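Local coordinates for protein 3-hydroxyacyl-CoA dehydrogenase (Brucella suis, PDB 4O5O) that probably oxidises 3-hydroxyacyl-CoA thioesters to 3-ketoacyl-CoA with a nicotinamide cofactor, as a tetrameric short-chain dehydrogenase of the Rossmann type, at residues G86-C94 against M129-N140. Numbering follows the deposited sequence.
Sequences GRIDVLVNC and MLRLAAEAMAKN
Leu91 lies over Ala133 where strand 90-93 and helix 129-137 run almost exactly antiparallel, at 174°, with their axes 9.2 Å apart. A type I turn from Met137 to Asn140 brings Asn140 beside the loop leading into the strand. Alanine suits position 133: its small CB, 3.8 Å from Leu91 CD2, lets the strand lie close. The same CD2 reaches the helix backbone, 3.5 Å from Met129 O; CG stands anti to the backbone N (chi1 170°), pointing the branch at the helix, and the turn at chi2 sets CD2 there. The unbranched chain of Met137, extended beyond CG, carries its CE methyl against the strand backbone, 3.5 Å from Leu91 N, and also touches Ile88 CG2, the two side chains crossing at about a right angle. Farther along, Ile88 CD1 meets Ala136 CB. Asn93 OD1 packs on Met129 CB, while ND2 hydrogen-bonds to Asn153 OD1 on strand 149-154.

The polar end is built round Asn140. Its ND2 donates a nearly straight bond to Ile88 O (2.9 Å), with the acceptor in the amide plane but the donor tilted from the carbonyl plane, and also bonds to Arg148 O. A water accepts from Ile88 N and donates to Asn140 OD1; one amide, donor and acceptor together, thus serves the Ile88 carbonyl directly and its N-H through the water. The amide lies nearly parallel to the Arg87 guanidinium, 18° between planes, with OD1 over the rim of one face. The guanidinium edge grips Asp89 side-on, NE to OD2 (3.0 Å) and NH2 to OD1 (2.8 Å), which fixes its rotation.

This is helix-on-sheet packing in the Rossmann fold of short-chain dehydrogenases. Strand 90-93 lies between strands 15-19 and 149-154; Arg14 also pairs with Asp89, and helix 71-85 packs on Ile88 and Leu132. From the second subunit, Val103 packs on Leu130 and His110 O accepts a bond from Arg131.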
loop_
_atom_site.group_PDB
_atom_site.type_symbol
_atom_site.label_atom_id
_atom_site.label_comp_id
_atom_site.label_asym_id
_atom_site.label_seq_id
_atom_site.Cartn_x
_atom_site.Cartn_y
_atom_site.Cartn_z
ATOM N N GLY B 86 1.934 29.410 -26.703
ATOM C CA GLY B 86 1.171 28.742 -27.753
ATOM C C GLY B 86 0.640 27.357 -27.402
ATOM O O GLY B 86 -0.157 26.807 -28.154
ATOM N N ARG B 87 1.050 26.792 -26.261
ATOM C CA ARG B 87 0.734 25.394 -25.931
ATOM C C ARG B 87 1.120 25.156 -24.482
ATOM O O ARG B 87 1.823 25.960 -23.874
ATOM C CB ARG B 87 1.527 24.439 -26.851
ATOM C CG ARG B 87 3.032 24.590 -26.682
ATOM C CD ARG B 87 3.867 23.765 -27.625
ATOM N NE ARG B 87 3.655 22.345 -27.412
ATOM C CZ ARG B 87 3.038 21.525 -28.252
ATOM N NH1 ARG B 87 2.551 21.973 -29.408
ATOM N NH2 ARG B 87 2.892 20.237 -27.920
ATOM N N ILE B 88 0.635 24.036 -23.966
ATOM C CA ILE B 88 1.028 23.495 -22.671
ATOM C C ILE B 88 1.343 22.009 -22.845
ATOM O O ILE B 88 0.536 21.249 -23.382
ATOM C CB ILE B 88 -0.099 23.608 -21.624
ATOM C CG1 ILE B 88 -0.406 25.083 -21.342
ATOM C CG2 ILE B 88 0.276 22.891 -20.326
ATOM C CD1 ILE B 88 -1.728 25.323 -20.632
ATOM N N ASP B 89 2.503 21.614 -22.354
ATOM C CA ASP B 89 2.990 20.249 -22.449
ATOM C C ASP B 89 3.025 19.522 -21.114
ATOM O O ASP B 89 2.779 18.319 -21.067
ATOM C CB ASP B 89 4.401 20.228 -23.047
ATOM C CG ASP B 89 4.421 20.682 -24.486
ATOM O OD1 ASP B 89 4.045 19.897 -25.381
ATOM O OD2 ASP B 89 4.817 21.834 -24.733
ATOM N N VAL B 90 3.406 20.240 -20.051
ATOM C CA VAL B 90 3.583 19.615 -18.749
ATOM C C VAL B 90 2.945 20.504 -17.698
ATOM O O VAL B 90 3.134 21.730 -17.718
ATOM C CB VAL B 90 5.081 19.424 -18.385
ATOM C CG1 VAL B 90 5.205 18.778 -17.011
ATOM C CG2 VAL B 90 5.804 18.599 -19.446
ATOM N N LEU B 91 2.176 19.903 -16.791
ATOM C CA LEU B 91 1.717 20.601 -15.574
ATOM C C LEU B 91 2.386 19.949 -14.384
ATOM O O LEU B 91 2.362 18.724 -14.257
ATOM C CB LEU B 91 0.191 20.453 -15.409
ATOM C CG LEU B 91 -0.355 20.941 -14.062
ATOM C CD1 LEU B 91 -0.192 22.436 -13.836
ATOM C CD2 LEU B 91 -1.812 20.563 -13.893
ATOM N N VAL B 92 2.946 20.762 -13.495
ATOM C CA VAL B 92 3.454 20.269 -12.236
ATOM C C VAL B 92 2.759 21.058 -11.128
ATOM O O VAL B 92 2.949 22.263 -10.984
ATOM C CB VAL B 92 4.988 20.408 -12.117
ATOM C CG1 VAL B 92 5.469 19.615 -10.916
ATOM C CG2 VAL B 92 5.680 19.977 -13.421
ATOM N N ASN B 93 1.961 20.326 -10.344
ATOM C CA ASN B 93 1.232 20.886 -9.223
ATOM C C ASN B 93 2.124 20.776 -7.978
ATOM O O ASN B 93 2.295 19.680 -7.470
ATOM C CB ASN B 93 -0.075 20.119 -8.981
ATOM C CG ASN B 93 -1.198 20.523 -9.915
ATOM O OD1 ASN B 93 -1.598 21.678 -9.957
ATOM N ND2 ASN B 93 -1.805 19.539 -10.563
ATOM N N CYS B 94 2.708 21.885 -7.531
ATOM C CA CYS B 94 3.513 21.951 -6.305
ATOM C C CYS B 94 2.882 22.792 -5.214
ATOM O O CYS B 94 3.322 22.683 -4.060
ATOM C CB CYS B 94 4.913 22.485 -6.634
ATOM S SG CYS B 94 5.826 21.495 -7.806
ATOM N N MET B 129 -6.378 22.631 -11.457
ATOM C CA MET B 129 -5.367 22.857 -12.479
ATOM C C MET B 129 -5.224 21.644 -13.406
ATOM O O MET B 129 -4.993 21.815 -14.600
ATOM C CB MET B 129 -4.023 23.231 -11.829
ATOM C CG MET B 129 -4.067 24.572 -11.091
ATOM S SD MET B 129 -4.709 25.951 -12.028
ATOM C CE MET B 129 -3.743 25.853 -13.535
ATOM N N LEU B 130 -5.349 20.414 -12.880
ATOM C CA LEU B 130 -5.203 19.263 -13.755
ATOM C C LEU B 130 -6.322 19.156 -14.791
ATOM O O LEU B 130 -6.052 18.849 -15.948
ATOM C CB LEU B 130 -5.016 17.982 -12.954
ATOM C CG LEU B 130 -6.148 17.138 -12.459
ATOM C CD1 LEU B 130 -6.814 16.322 -13.573
ATOM C CD2 LEU B 130 -5.567 16.206 -11.417
ATOM N N ARG B 131 -7.555 19.492 -14.416
ATOM C CA ARG B 131 -8.668 19.364 -15.360
ATOM C C ARG B 131 -8.492 20.368 -16.507
ATOM O O ARG B 131 -8.720 20.055 -17.692
ATOM C CB ARG B 131 -10.021 19.493 -14.650
ATOM C CG ARG B 131 -10.421 20.906 -14.270
ATOM C CD ARG B 131 -11.598 21.022 -13.313
ATOM N NE ARG B 131 -11.761 22.454 -13.057
ATOM C CZ ARG B 131 -12.537 23.293 -13.724
ATOM N NH1 ARG B 131 -13.460 22.847 -14.565
ATOM N NH2 ARG B 131 -12.412 24.585 -13.468
ATOM N N LEU B 132 -8.062 21.574 -16.156
ATOM C CA LEU B 132 -7.905 22.626 -17.157
ATOM C C LEU B 132 -6.647 22.408 -18.034
ATOM O O LEU B 132 -6.661 22.645 -19.260
ATOM C CB LEU B 132 -7.867 24.008 -16.471
ATOM C CG LEU B 132 -9.141 24.355 -15.709
ATOM C CD1 LEU B 132 -8.908 25.637 -14.925
ATOM C CD2 LEU B 132 -10.351 24.481 -16.649
ATOM N N ALA B 133 -5.549 21.959 -17.422
ATOM C CA ALA B 133 -4.373 21.650 -18.205
ATOM C C ALA B 133 -4.635 20.481 -19.127
ATOM O O ALA B 133 -4.178 20.490 -20.279
ATOM C CB ALA B 133 -3.183 21.351 -17.336
ATOM N N ALA B 134 -5.341 19.471 -18.637
ATOM C CA ALA B 134 -5.646 18.305 -19.473
ATOM C C ALA B 134 -6.465 18.700 -20.698
ATOM O O ALA B 134 -6.224 18.215 -21.808
ATOM C CB ALA B 134 -6.398 17.246 -18.677
ATOM N N GLU B 135 -7.434 19.589 -20.493
ATOM C CA GLU B 135 -8.252 20.087 -21.583
ATOM C C GLU B 135 -7.395 20.739 -22.673
ATOM O O GLU B 135 -7.611 20.537 -23.869
ATOM C CB GLU B 135 -9.259 21.084 -21.005
ATOM C CG GLU B 135 -10.248 21.586 -22.063
ATOM C CD GLU B 135 -11.259 22.570 -21.512
ATOM O OE1 GLU B 135 -10.903 23.385 -20.638
ATOM O OE2 GLU B 135 -12.434 22.512 -21.945
ATOM N N ALA B 136 -6.426 21.542 -22.252
ATOM C CA ALA B 136 -5.510 22.184 -23.200
ATOM C C ALA B 136 -4.582 21.140 -23.897
ATOM O O ALA B 136 -4.417 21.143 -25.119
ATOM C CB ALA B 136 -4.712 23.245 -22.459
ATOM N N MET B 137 -3.995 20.239 -23.111
ATOM C CA MET B 137 -3.073 19.232 -23.634
ATOM C C MET B 137 -3.740 18.341 -24.677
ATOM O O MET B 137 -3.098 17.899 -25.634
ATOM C CB MET B 137 -2.542 18.351 -22.499
ATOM C CG MET B 137 -1.560 19.050 -21.591
ATOM S SD MET B 137 -1.319 18.023 -20.119
ATOM C CE MET B 137 -0.164 19.004 -19.186
ATOM N N ALA B 138 -5.025 18.064 -24.469
ATOM C CA ALA B 138 -5.762 17.156 -25.338
ATOM C C ALA B 138 -5.796 17.683 -26.782
ATOM O O ALA B 138 -6.049 16.898 -27.688
ATOM C CB ALA B 138 -7.173 16.905 -24.817
ATOM N N LYS B 139 -5.574 18.991 -26.977
ATOM C CA LYS B 139 -5.534 19.620 -28.298
ATOM C C LYS B 139 -4.197 19.485 -29.005
ATOM O O LYS B 139 -4.095 19.740 -30.198
ATOM C CB LYS B 139 -5.884 21.095 -28.176
ATOM C CG LYS B 139 -7.250 21.339 -27.573
ATOM C CD LYS B 139 -7.522 22.823 -27.443
ATOM C CE LYS B 139 -8.845 23.099 -26.749
ATOM N NZ LYS B 139 -9.056 24.567 -26.625
ATOM N N ASN B 140 -3.158 19.136 -28.257
ATOM C CA ASN B 140 -1.810 19.034 -28.819
ATOM C C ASN B 140 -1.737 17.928 -29.862
ATOM O O ASN B 140 -2.398 16.900 -29.751
ATOM C CB ASN B 140 -0.773 18.718 -27.732
ATOM C CG ASN B 140 -0.542 19.861 -26.782
ATOM O OD1 ASN B 140 -0.770 21.029 -27.114
ATOM N ND2 ASN B 140 -0.057 19.546 -25.600
HETATM O O HOH W 1 -1.562 23.023 -25.561
#